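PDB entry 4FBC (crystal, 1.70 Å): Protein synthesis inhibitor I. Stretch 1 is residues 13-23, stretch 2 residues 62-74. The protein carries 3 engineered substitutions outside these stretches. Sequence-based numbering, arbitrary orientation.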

ATOM      1  N   PRO A  13       3.753   4.638 -15.482  1.00 21.90           N
ATOM      2  CA  PRO A  13       4.147   4.604 -14.069  1.00 21.04           C
ATOM      3  C   PRO A  13       5.407   5.422 -13.801  1.00 20.35           C
ATOM      4  O   PRO A  13       6.296   5.470 -14.652  1.00 20.31           O
ATOM      5  CB  PRO A  13       4.431   3.116 -13.826  1.00 21.69           C
ATOM      6  CG  PRO A  13       4.819   2.584 -15.183  1.00 24.09           C
ATOM      7  CD  PRO A  13       3.947   3.335 -16.147  1.00 23.19           C
ATOM      8  N   LEU A  14       5.477   6.060 -12.636  1.00 21.08           N
ATOM      9  CA  LEU A  14       6.678   6.793 -12.238  1.00 21.26           C
ATOM     10  C   LEU A  14       7.858   5.843 -12.004  1.00 23.91           C
ATOM     11  O   LEU A  14       9.019   6.222 -12.191  1.00 23.08           O
ATOM     12  CB  LEU A  14       6.399   7.627 -10.984  1.00 25.55           C
ATOM     13  CG  LEU A  14       5.446   8.795 -11.242  1.00 25.47           C
ATOM     14  CD1 LEU A  14       4.869   9.330  -9.946  1.00 20.16           C
ATOM     15  CD2 LEU A  14       6.178   9.899 -11.999  1.00 27.58           C
ATOM     16  N   PHE A  15       7.541   4.618 -11.590  1.00 21.63           N
ATOM     17  CA  PHE A  15       8.513   3.540 -11.453  1.00 20.78           C
ATOM     18  C   PHE A  15       7.790   2.204 -11.407  1.00 20.64           C
ATOM     19  O   PHE A  15       6.565   2.148 -11.244  1.00 19.12           O
ATOM     20  CB  PHE A  15       9.384   3.718 -10.195  1.00 23.08           C
ATOM     21  CG  PHE A  15       8.615   3.646  -8.902  1.00 18.58           C
ATOM     22  CD1 PHE A  15       7.999   4.776  -8.390  1.00 19.81           C
ATOM     23  CD2 PHE A  15       8.515   2.453  -8.198  1.00 18.24           C
ATOM     24  CE1 PHE A  15       7.283   4.726  -7.210  1.00 19.20           C
ATOM     25  CE2 PHE A  15       7.803   2.389  -6.999  1.00 19.39           C
ATOM     26  CZ  PHE A  15       7.190   3.525  -6.504  1.00 17.62           C
ATOM     27  N   THR A  16       8.552   1.128 -11.559  1.00 20.95           N
ATOM     28  CA  THR A  16       8.003  -0.209 -11.409  1.00 19.27           C
ATOM     29  C   THR A  16       8.827  -0.974 -10.379  1.00 19.69           C
ATOM     30  O   THR A  16      10.058  -1.000 -10.456  1.00 23.10           O
ATOM     31  CB  THR A  16       7.972  -0.978 -12.740  1.00 21.66           C
ATOM     32  OG1 THR A  16       7.081  -0.313 -13.651  1.00 24.79           O
ATOM     33  CG2 THR A  16       7.480  -2.404 -12.524  1.00 20.75           C
ATOM     34  N   ALA A  17       8.148  -1.567  -9.403  1.00 19.81           N
ATOM     35  CA  ALA A  17       8.804  -2.454  -8.443  1.00 19.91           C
ATOM     36  C   ALA A  17       8.415  -3.884  -8.771  1.00 22.18           C
ATOM     37  O   ALA A  17       7.244  -4.173  -9.006  1.00 19.69           O
ATOM     38  CB  ALA A  17       8.397  -2.102  -7.005  1.00 16.55           C
ATOM     39  N   THR A  18       9.387  -4.791  -8.776  1.00 19.95           N
ATOM     40  CA  THR A  18       9.119  -6.163  -9.177  1.00 19.19           C
ATOM     41  C   THR A  18       9.517  -7.125  -8.066  1.00 18.06           C
ATOM     42  O   THR A  18      10.559  -6.949  -7.425  1.00 21.48           O
ATOM     43  CB  THR A  18       9.865  -6.515 -10.488  1.00 25.63           C
ATOM     44  OG1 THR A  18       9.371  -5.693 -11.555  1.00 23.04           O
ATOM     45  CG2 THR A  18       9.660  -7.975 -10.862  1.00 21.52           C
ATOM     46  N   PHE A  19       8.667  -8.117  -7.815  1.00 19.79           N
ATOM     47  CA  PHE A  19       8.994  -9.158  -6.850  1.00 21.58           C
ATOM     48  C   PHE A  19       8.659 -10.537  -7.402  1.00 22.57           C
ATOM     49  O   PHE A  19       7.569 -10.771  -7.926  1.00 20.29           O
ATOM     50  CB  PHE A  19       8.265  -8.920  -5.520  1.00 18.97           C
ATOM     51  CG  PHE A  19       8.575  -9.950  -4.461  1.00 20.27           C
ATOM     52  CD1 PHE A  19       9.866 -10.083  -3.957  1.00 19.87           C
ATOM     53  CD2 PHE A  19       7.577 -10.783  -3.969  1.00 20.57           C
ATOM     54  CE1 PHE A  19      10.156 -11.028  -2.978  1.00 17.11           C
ATOM     55  CE2 PHE A  19       7.854 -11.737  -2.985  1.00 21.26           C
ATOM     56  CZ  PHE A  19       9.152 -11.861  -2.492  1.00 21.04           C
ATOM     57  N   ASN A  20       9.618 -11.452  -7.284  1.00 20.28           N
ATOM     58  CA  ASN A  20       9.408 -12.855  -7.595  1.00 21.27           C
ATOM     59  C   ASN A  20       8.861 -13.545  -6.345  1.00 21.49           C
ATOM     60  O   ASN A  20       9.506 -13.536  -5.298  1.00 23.99           O
ATOM     61  CB  ASN A  20      10.749 -13.450  -8.060  1.00 26.48           C
ATOM     62  CG  ASN A  20      10.811 -14.964  -7.957  1.00 24.05           C
ATOM     63  OD1 ASN A  20       9.794 -15.662  -7.933  1.00 27.21           O
ATOM     64  ND2 ASN A  20      12.033 -15.484  -7.910  1.00 30.84           N
ATOM     65  N   VAL A  21       7.675 -14.145  -6.452  1.00 19.12           N
ATOM     66  CA  VAL A  21       6.991 -14.680  -5.272  1.00 23.06           C
ATOM     67  C   VAL A  21       7.716 -15.855  -4.612  1.00 23.66           C
ATOM     68  O   VAL A  21       7.381 -16.239  -3.490  1.00 24.07           O
ATOM     69  CB  VAL A  21       5.509 -15.071  -5.551  1.00 23.19           C
ATOM     70  CG1 VAL A  21       4.776 -13.926  -6.224  1.00 24.46           C
ATOM     71  CG2 VAL A  21       5.417 -16.325  -6.403  1.00 28.13           C
ATOM     72  N   GLN A  22       8.702 -16.428  -5.297  1.00 25.62           N
ATOM     73  CA  GLN A  22       9.489 -17.510  -4.705  1.00 26.78           C
ATOM     74  C   GLN A  22      10.806 -17.008  -4.099  1.00 27.63           C
ATOM     75  O   GLN A  22      11.600 -17.801  -3.577  1.00 23.80           O
ATOM     76  CB  GLN A  22       9.739 -18.637  -5.722  1.00 25.60           C
ATOM     77  CG  GLN A  22       8.476 -19.411  -6.143  1.00 30.79           C
ATOM     78  CD  GLN A  22       7.791 -20.152  -4.984  1.00 38.08           C
ATOM     79  OE1 GLN A  22       8.448 -20.768  -4.133  1.00 35.37           O
ATOM     80  NE2 GLN A  22       6.460 -20.097  -4.955  1.00 35.81           N
ATOM     81  N   ALA A  23      11.029 -15.693  -4.150  1.00 20.78           N
ATOM     82  CA  ALA A  23      12.294 -15.107  -3.679  1.00 22.25           C
ATOM     83  C   ALA A  23      12.403 -15.064  -2.151  1.00 18.93           C
ATOM     84  O   ALA A  23      11.439 -15.341  -1.435  1.00 23.02           O
ATOM     85  CB  ALA A  23      12.509 -13.720  -4.273  1.00 24.29           C
ATOM     86  N   SER A  62      -3.234  11.507 -11.120  1.00 21.03           N
ATOM     87  CA  SER A  62      -2.354  11.456 -12.287  1.00 23.73           C
ATOM     88  C   SER A  62      -0.932  10.970 -11.986  1.00 22.37           C
ATOM     89  O   SER A  62      -0.056  11.024 -12.855  1.00 22.32           O
ATOM     90  CB  SER A  62      -2.294  12.828 -12.976  1.00 27.36           C
ATOM     91  OG  SER A  62      -1.407  13.707 -12.301  1.00 35.36           O
ATOM     92  N   ARG A  63      -0.704  10.498 -10.761  1.00 20.96           N
ATOM     93  CA  ARG A  63       0.601   9.959 -10.365  1.00 19.45           C
ATOM     94  C   ARG A  63       0.448   8.500  -9.938  1.00 17.04           C
ATOM     95  O   ARG A  63      -0.228   8.209  -8.949  1.00 17.76           O
ATOM     96  CB  ARG A  63       1.207  10.803  -9.232  1.00 17.59           C
ATOM     97  CG  ARG A  63       1.529  12.237  -9.622  1.00 21.70           C
ATOM     98  CD  ARG A  63       2.206  13.000  -8.492  1.00 22.11           C
ATOM     99  NE  ARG A  63       3.505  12.408  -8.162  1.00 20.19           N
ATOM    100  CZ  ARG A  63       3.734  11.690  -7.070  1.00 21.62           C
ATOM    101  NH1 ARG A  63       2.759  11.500  -6.187  1.00 17.33           N
ATOM    102  NH2 ARG A  63       4.941  11.174  -6.853  1.00 19.37           N
ATOM    103  N   TRP A  64       1.067   7.595 -10.697  1.00 17.31           N
ATOM    104  CA  TRP A  64       0.897   6.148 -10.511  1.00 15.72           C
ATOM    105  C   TRP A  64       2.235   5.423 -10.506  1.00 17.87           C
ATOM    106  O   TRP A  64       3.210   5.917 -11.068  1.00 19.33           O
ATOM    107  CB  TRP A  64       0.047   5.578 -11.654  1.00 18.80           C
ATOM    108  CG  TRP A  64      -1.354   6.131 -11.667  1.00 16.72           C
ATOM    109  CD1 TRP A  64      -1.764   7.315 -12.208  1.00 21.62           C
ATOM    110  CD2 TRP A  64      -2.520   5.522 -11.096  1.00 18.02           C
ATOM    111  NE1 TRP A  64      -3.117   7.481 -12.008  1.00 18.95           N
ATOM    112  CE2 TRP A  64      -3.604   6.389 -11.334  1.00 18.85           C
ATOM    113  CE3 TRP A  64      -2.752   4.326 -10.421  1.00 16.66           C
ATOM    114  CZ2 TRP A  64      -4.900   6.099 -10.904  1.00 18.71           C
ATOM    115  CZ3 TRP A  64      -4.040   4.035  -9.994  1.00 17.94           C
ATOM    116  CH2 TRP A  64      -5.098   4.919 -10.241  1.00 21.18           C
ATOM    117  N   PHE A  65       2.288   4.264  -9.845  1.00 18.85           N
ATOM    118  CA  PHE A  65       3.401   3.333 -10.043  1.00 18.01           C
ATOM    119  C   PHE A  65       2.862   1.937 -10.302  1.00 19.15           C
ATOM    120  O   PHE A  65       1.680   1.675 -10.069  1.00 19.25           O
ATOM    121  CB  PHE A  65       4.427   3.363  -8.885  1.00 17.30           C
ATOM    122  CG  PHE A  65       3.933   2.790  -7.576  1.00 18.87           C
ATOM    123  CD1 PHE A  65       3.153   3.562  -6.720  1.00 17.51           C
ATOM    124  CD2 PHE A  65       4.314   1.516  -7.167  1.00 17.83           C
ATOM    125  CE1 PHE A  65       2.713   3.060  -5.493  1.00 15.33           C
ATOM    126  CE2 PHE A  65       3.880   0.998  -5.936  1.00 17.47           C
ATOM    127  CZ  PHE A  65       3.078   1.774  -5.100  1.00 14.16           C
ATOM    128  N   HIS A  66       3.712   1.060 -10.826  1.00 16.65           N
ATOM    129  CA  HIS A  66       3.356  -0.339 -11.024  1.00 18.27           C
ATOM    130  C   HIS A  66       4.112  -1.256 -10.078  1.00 17.49           C
ATOM    131  O   HIS A  66       5.267  -1.006  -9.730  1.00 19.85           O
ATOM    132  CB  HIS A  66       3.633  -0.783 -12.461  1.00 20.46           C
ATOM    133  CG  HIS A  66       2.673  -0.216 -13.458  1.00 18.87           C
ATOM    134  ND1 HIS A  66       2.744  -0.503 -14.806  1.00 22.53           N
ATOM    135  CD2 HIS A  66       1.621   0.622 -13.303  1.00 19.17           C
ATOM    136  CE1 HIS A  66       1.775   0.138 -15.438  1.00 23.36           C
ATOM    137  NE2 HIS A  66       1.082   0.830 -14.551  1.00 20.21           N
ATOM    138  N   VAL A  67       3.431  -2.310  -9.654  1.00 18.37           N
ATOM    139  CA  VAL A  67       4.087  -3.427  -8.991  1.00 19.51           C
ATOM    140  C   VAL A  67       3.889  -4.644  -9.875  1.00 21.08           C
ATOM    141  O   VAL A  67       2.766  -4.940 -10.305  1.00 21.37           O
ATOM    142  CB  VAL A  67       3.524  -3.667  -7.585  1.00 17.49           C
ATOM    143  CG1 VAL A  67       3.952  -5.041  -7.054  1.00 18.82           C
ATOM    144  CG2 VAL A  67       3.991  -2.563  -6.647  1.00 16.99           C
ATOM    145  N   VAL A  68       4.980  -5.336 -10.174  1.00 18.21           N
ATOM    146  CA  VAL A  68       4.892  -6.569 -10.948  1.00 18.79           C
ATOM    147  C   VAL A  68       5.230  -7.763 -10.069  1.00 22.73           C
ATOM    148  O   VAL A  68       6.312  -7.818  -9.475  1.00 21.27           O
ATOM    149  CB  VAL A  68       5.821  -6.533 -12.166  1.00 21.99           C
ATOM    150  CG1 VAL A  68       5.821  -7.879 -12.864  1.00 26.16           C
ATOM    151  CG2 VAL A  68       5.369  -5.438 -13.124  1.00 19.87           C
ATOM    152  N   LEU A  69       4.297  -8.706  -9.984  1.00 18.73           N
ATOM    153  CA  LEU A  69       4.455  -9.891  -9.157  1.00 20.09           C
ATOM    154  C   LEU A  69       4.588 -11.107 -10.065  1.00 24.73           C
ATOM    155  O   LEU A  69       3.672 -11.429 -10.821  1.00 22.69           O
ATOM    156  CB  LEU A  69       3.264 -10.056  -8.210  1.00 17.57           C
ATOM    157  CG  LEU A  69       3.046  -8.913  -7.216  1.00 17.42           C
ATOM    158  CD1 LEU A  69       1.789  -9.140  -6.381  1.00 21.62           C
ATOM    159  CD2 LEU A  69       4.271  -8.739  -6.311  1.00 16.51           C
ATOM    160  N   LYS A  70       5.730 -11.784  -9.981  1.00 27.12           N
ATOM    161  CA  LYS A  70       6.043 -12.888 -10.886  1.00 24.95           C
ATOM    162  C   LYS A  70       6.010 -14.242 -10.175  1.00 28.80           C
ATOM    163  O   LYS A  70       6.518 -14.377  -9.066  1.00 25.01           O
ATOM    164  CB  LYS A  70       7.423 -12.655 -11.512  1.00 24.28           C
ATOM    165  CG  LYS A  70       7.514 -11.354 -12.301  1.00 30.49           C
ATOM    166  CD  LYS A  70       8.948 -10.992 -12.671  1.00 31.99           C
ATOM    167  CE  LYS A  70       9.610 -12.085 -13.487  1.00 38.69           C
ATOM    168  NZ  LYS A  70      10.858 -11.600 -14.141  1.00 42.13           N
ATOM    169  N   ALA A  71       5.423 -15.247 -10.821  1.00 28.90           N
ATOM    170  CA  ALA A  71       5.400 -16.597 -10.263  1.00 33.26           C
ATOM    171  C   ALA A  71       6.809 -17.177 -10.181  1.00 33.89           C
ATOM    172  O   ALA A  71       7.074 -18.078  -9.381  1.00 35.66           O
ATOM    173  CB  ALA A  71       4.509 -17.499 -11.093  1.00 36.88           C
ATOM    174  N   SER A  72       7.703 -16.652 -11.020  1.00 33.24           N
ATOM    175  CA  SER A  72       9.074 -17.143 -11.137  1.00 33.21           C
ATOM    176  C   SER A  72       9.917 -16.110 -11.892  1.00 36.26           C
ATOM    177  O   SER A  72       9.362 -15.222 -12.543  1.00 33.41           O
ATOM    178  CB  SER A  72       9.091 -18.478 -11.885  1.00 34.93           C
ATOM    179  OG  SER A  72       9.244 -18.267 -13.279  1.00 41.35           O
ATOM    180  N   PRO A  73      11.261 -16.213 -11.807  1.00 37.15           N
ATOM    181  CA  PRO A  73      12.141 -15.237 -12.477  1.00 38.08           C
ATOM    182  C   PRO A  73      11.968 -15.125 -13.999  1.00 40.42           C
ATOM    183  O   PRO A  73      12.383 -14.118 -14.582  1.00 40.20           O
ATOM    184  CB  PRO A  73      13.545 -15.754 -12.147  1.00 42.32           C
ATOM    185  CG  PRO A  73      13.379 -16.446 -10.838  1.00 34.78           C
ATOM    186  CD  PRO A  73      12.023 -17.095 -10.900  1.00 35.00           C
ATOM    187  N   THR A  74      11.363 -16.131 -14.624  1.00 42.32           N
ATOM    188  CA  THR A  74      11.165 -16.127 -16.073  1.00 43.66           C
ATOM    189  C   THR A  74       9.740 -15.734 -16.464  1.00 43.65           C
ATOM    190  O   THR A  74       9.507 -15.234 -17.565  1.00 47.29           O
ATOM    191  CB  THR A  74      11.496 -17.505 -16.694  1.00 42.24           C
ATOM    192  OG1 THR A  74      10.700 -18.527 -16.076  1.00 48.61           O
ATOM    193  CG2 THR A  74      12.960 -17.834 -16.514  1.00 43.36           C
TER
HETATM  194  O   HOH W   1       4.980  -1.832 -15.618  1.00 33.60           O
HETATM  195  O   HOH W   2       5.230 -19.724  -7.587  1.00 44.88           O

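Two neighbouring strands, the first running through Thr-16 to Asn-20 and the second from Trp-64 to Lys-70, lie parallel, with their axes 14° apart and 4.6 Å at closest approach; together the two stretches bury 896 Å² against each other. Five bridges pair Thr-16 with His-66, Ala-17 with Val-67, Thr-18 with Val-68, Phe-19 with Leu-69 and Asn-20 with Lys-70.

Backbone hydrogen bonds follow the parallel pattern, in which a residue of one strand bonds to two residues flanking its partner. Ala-17 N donates to His-66 O (3.0 Å) and Ala-17 O accepts from Val-68 N (2.8 Å), straddling Val-67; Phe-19 N to Val-68 O (2.9 Å) and Lys-70 N to Phe-19 O (2.9 Å) straddle Leu-69 likewise. The same pattern takes in Leu-14 N to Trp-64 O (2.8 Å) and His-66 N to Phe-15 O (3.1 Å) at one end and Val-21 N to Lys-70 O (2.9 Å) at the other, all nearly straight. CA-H...O contacts fill in between, the shortest from Val-67 CA to Ala-17 O (3.2 Å).

Side chains alternate between the two faces. On the face of Ala-17, Val-67, Phe-19 and Leu-69 the contacts are apolar: Ala-17 CB lies 4.4 Å from Val-67 CG2, and Phe-19 CB 4.1 Å from Leu-69 CD2. On the other face, threonine methyls reach diagonally to the next residue on that face of the other strand, Thr-16 CG2 to Val-68 CG2 (3.7 Å) and Thr-18 CG2 to the aliphatic Lys-70 CD (3.6 Å).

Aromatic contacts gather near the start of the ladder. The Phe-15 and Phe-65 rings are near parallel (9°) but slid apart, centroids 4.8 Å from each other, so they barely overlap; the slide sets Phe-65 CB over the Phe-15 face, 3.7 Å from its centroid, as a CH-pi contact. Pro-13 CG similarly covers one face of His-66, 3.8 Å from the ring centroid, its polarised C-H group set against the pi cloud.

Polar side chains and water finish the contact. Water 1 links Thr-16 OG1 (3.3 Å) to His-66 ND1 (2.7 Å). At the end of the strand, a type I turn from Asn-20 to Ala-23 is closed by Ala-23 N to Asn-20 O (2.9 Å) and braced by Gln-22 N to Asn-20 OD1 (3.0 Å); the Asn-20 side-chain amide also packs against the second stretch, with Asn-20 ND2 3.4 Å from Pro-73 CG. Water 2 accepts from Gln-22 NE2 (2.9 Å) and donates to Ala-71 O (3.1 Å), tying the turn to the loop after Lys-70, where Lys-70 NZ bonds to Pro-73 O (3.0 Å).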